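Local coordinates for protein beta-1,4-mannanase (Caldicellulosiruptor saccharolyticus, PDB 1PMH) that binds mannohexaose through a family 27 carbohydrate-binding module and probably directs a beta-1,4-mannanase to mannan, at residues 20-25 with 157-162. Sequence-based numbering, arbitrary orientation.
Sequences GEAWGD and QLVFQF. With BMA (beta-D-mannopyranose), chain B; BMA (beta-D-mannopyranose), chain C; BMA (beta-D-mannopyranose), chain D; EDO (1,2-ethanediol), chain G.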
# COMPACT_ATOMS: atom_id res chain seq x y z
N GLY A 20 9.65 -1.89 -3.39
CA GLY A 20 9.92 -2.72 -4.56
C GLY A 20 9.50 -4.14 -4.17
O GLY A 20 8.62 -4.35 -3.34
N GLU A 21 10.14 -5.12 -4.80
CA GLU A 21 9.75 -6.48 -4.46
C GLU A 21 10.07 -6.75 -2.99
O GLU A 21 11.03 -6.26 -2.43
CB GLU A 21 10.37 -7.49 -5.42
CG GLU A 21 11.86 -7.59 -5.29
CD GLU A 21 12.48 -8.59 -6.27
OE1 GLU A 21 11.80 -9.07 -7.20
OE2 GLU A 21 13.67 -8.88 -6.06
N ALA A 22 9.23 -7.55 -2.37
CA ALA A 22 9.41 -7.98 -0.98
C ALA A 22 10.38 -9.14 -0.87
O ALA A 22 10.98 -9.35 0.17
CB ALA A 22 8.08 -8.29 -0.29
N TRP A 23 10.47 -9.93 -1.94
CA TRP A 23 11.41 -11.02 -2.08
C TRP A 23 11.48 -11.28 -3.58
O TRP A 23 10.77 -10.68 -4.36
CB TRP A 23 11.01 -12.26 -1.26
CG TRP A 23 9.62 -12.71 -1.52
CD1 TRP A 23 9.19 -13.47 -2.55
CD2 TRP A 23 8.46 -12.40 -0.75
NE1 TRP A 23 7.83 -13.65 -2.48
CE2 TRP A 23 7.35 -12.98 -1.39
CE3 TRP A 23 8.23 -11.65 0.42
CZ2 TRP A 23 6.04 -12.81 -0.92
CZ3 TRP A 23 6.96 -11.51 0.87
CH2 TRP A 23 5.89 -12.06 0.22
N GLY A 24 12.38 -12.17 -4.00
CA GLY A 24 12.61 -12.39 -5.41
C GLY A 24 11.33 -12.80 -6.11
O GLY A 24 10.64 -13.75 -5.72
N ASP A 25 11.03 -12.06 -7.16
CA ASP A 25 9.88 -12.32 -7.99
C ASP A 25 8.55 -12.17 -7.27
O ASP A 25 7.55 -12.69 -7.73
CB ASP A 25 9.95 -13.70 -8.66
CG ASP A 25 9.10 -13.76 -9.90
OD1 ASP A 25 9.03 -12.74 -10.66
OD2 ASP A 25 8.43 -14.79 -10.12
N GLN A 157 10.38 -5.09 7.73
CA GLN A 157 9.85 -5.07 6.36
C GLN A 157 8.33 -4.93 6.44
O GLN A 157 7.64 -5.79 6.97
CB GLN A 157 10.29 -6.33 5.62
CG GLN A 157 9.95 -6.19 4.15
CD GLN A 157 10.23 -7.44 3.35
OE1 GLN A 157 9.94 -8.56 3.79
NE2 GLN A 157 10.83 -7.27 2.17
N LEU A 158 7.85 -3.85 5.83
CA LEU A 158 6.41 -3.62 5.68
C LEU A 158 6.05 -4.12 4.30
O LEU A 158 6.72 -3.76 3.33
CB LEU A 158 6.14 -2.14 5.82
CG LEU A 158 4.73 -1.63 5.82
CD1 LEU A 158 3.89 -2.17 6.93
CD2 LEU A 158 4.74 -0.12 5.81
N VAL A 159 4.97 -4.90 4.23
CA VAL A 159 4.50 -5.48 3.00
C VAL A 159 3.05 -5.08 2.76
O VAL A 159 2.22 -5.18 3.65
CB VAL A 159 4.66 -6.99 2.98
CG1 VAL A 159 4.06 -7.60 1.72
CG2 VAL A 159 6.13 -7.38 3.13
N PHE A 160 2.80 -4.65 1.52
CA PHE A 160 1.46 -4.49 1.00
C PHE A 160 1.23 -5.59 -0.03
O PHE A 160 1.97 -5.70 -0.99
CB PHE A 160 1.25 -3.15 0.32
CG PHE A 160 1.19 -2.00 1.27
CD1 PHE A 160 2.32 -1.50 1.83
CD2 PHE A 160 -0.04 -1.40 1.58
CE1 PHE A 160 2.30 -0.42 2.74
CE2 PHE A 160 -0.10 -0.35 2.45
CZ PHE A 160 1.09 0.11 3.01
N GLN A 161 0.23 -6.44 0.24
CA GLN A 161 -0.18 -7.47 -0.67
C GLN A 161 -1.42 -7.00 -1.41
O GLN A 161 -2.31 -6.46 -0.80
CB GLN A 161 -0.45 -8.77 0.07
CG GLN A 161 -0.85 -9.89 -0.87
CD GLN A 161 -1.02 -11.18 -0.09
OE1 GLN A 161 -2.16 -11.60 0.20
NE2 GLN A 161 0.07 -11.80 0.28
N PHE A 162 -1.45 -7.23 -2.73
CA PHE A 162 -2.61 -6.98 -3.54
C PHE A 162 -2.98 -8.27 -4.20
O PHE A 162 -2.11 -8.99 -4.69
CB PHE A 162 -2.28 -5.93 -4.61
CG PHE A 162 -1.96 -4.60 -4.06
CD1 PHE A 162 -0.68 -4.27 -3.66
CD2 PHE A 162 -2.96 -3.63 -3.92
CE1 PHE A 162 -0.42 -3.03 -3.09
CE2 PHE A 162 -2.66 -2.40 -3.33
CZ PHE A 162 -1.40 -2.12 -2.97
C1 BMA B . -3.33 -15.70 1.69
C2 BMA B . -2.23 -14.80 1.22
C3 BMA B . -0.91 -15.49 1.57
C4 BMA B . -0.89 -15.86 3.06
C5 BMA B . -2.14 -16.61 3.46
C6 BMA B . -2.16 -16.81 4.97
O2 BMA B . -2.31 -13.56 1.89
O3 BMA B . 0.17 -14.64 1.15
O4 BMA B . 0.13 -16.79 3.29
O5 BMA B . -3.29 -15.89 3.10
O6 BMA B . -3.20 -17.67 5.27
C1 BMA C . 1.33 -16.27 3.75
C2 BMA C . 2.07 -17.42 4.42
C3 BMA C . 3.38 -16.83 4.85
C4 BMA C . 4.12 -16.19 3.69
C5 BMA C . 3.25 -15.17 2.94
C6 BMA C . 3.86 -14.52 1.70
O2 BMA C . 2.27 -18.49 3.53
O3 BMA C . 4.15 -17.85 5.47
O4 BMA C . 5.19 -15.46 4.22
O5 BMA C . 2.05 -15.84 2.61
O6 BMA C . 4.27 -15.49 0.78
C1 BMA D . 6.39 -15.48 3.41
C2 BMA D . 7.30 -14.33 3.79
C3 BMA D . 8.58 -14.39 2.94
C4 BMA D . 9.23 -15.76 3.20
C5 BMA D . 8.28 -16.93 2.94
C6 BMA D . 8.78 -18.34 3.26
O2 BMA D . 7.48 -14.31 5.18
O3 BMA D . 9.46 -13.40 3.43
O4 BMA D . 10.31 -16.00 2.34
O5 BMA D . 7.12 -16.71 3.68
O6 BMA D . 7.86 -19.26 2.72
C1 EDO G . 11.64 -4.03 -0.69
O1 EDO G . 11.45 -4.97 0.36
C2 EDO G . 12.94 -3.25 -0.63
O2 EDO G . 13.06 -2.32 0.42
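Q157 and A22 show how a binding-face strand can hold a loop whose next residue meets the ligand. With CG anti to the backbone N (chi1 -170°) and the chain extended beyond it, the Q157 side chain runs from CB through CG toward the loop, lying against W68 and bringing CD to 3.8 Å from A22 O. At the tip the amide divides its work: NE2 donates to A22 O at 2.9 Å, in the carbonyl plane and on a lone pair, and also to O1 of a 1,2-ethanediol, probably from the crystallisation liquor, while OE1 turns to N110 ND2. A22 O and N110 thus engage both ends of the amide, which should fix its rotation. Beside this bond, A22 CB rests 4.0 Å from V159 CG2, a small apolar touch.

Next along the loop, W23 presents one ring face to the chain D mannose, whose C3 stands 3.7 Å above the ring plane, offset toward the rim; the chain C mannose comes obliquely, its C6 3.5 Å from CH2. With W23 cut back to an alanine, the chain D mannose would probably lose the face its C3 rests on, and the chain C mannose its neighbour at C6. Further along the strand, Q161 grips the chain B mannose, OE1 receiving O2 at 2.6 Å and NE2 donating to O3 at 3.0 Å; NE2 also bonds D64 OD1. Within this jellyroll beta-sandwich, strand 153-165 lies between strands 61-68 and 102-109, and L158 and F160 pack inward on strand 172-181 of the other sheet.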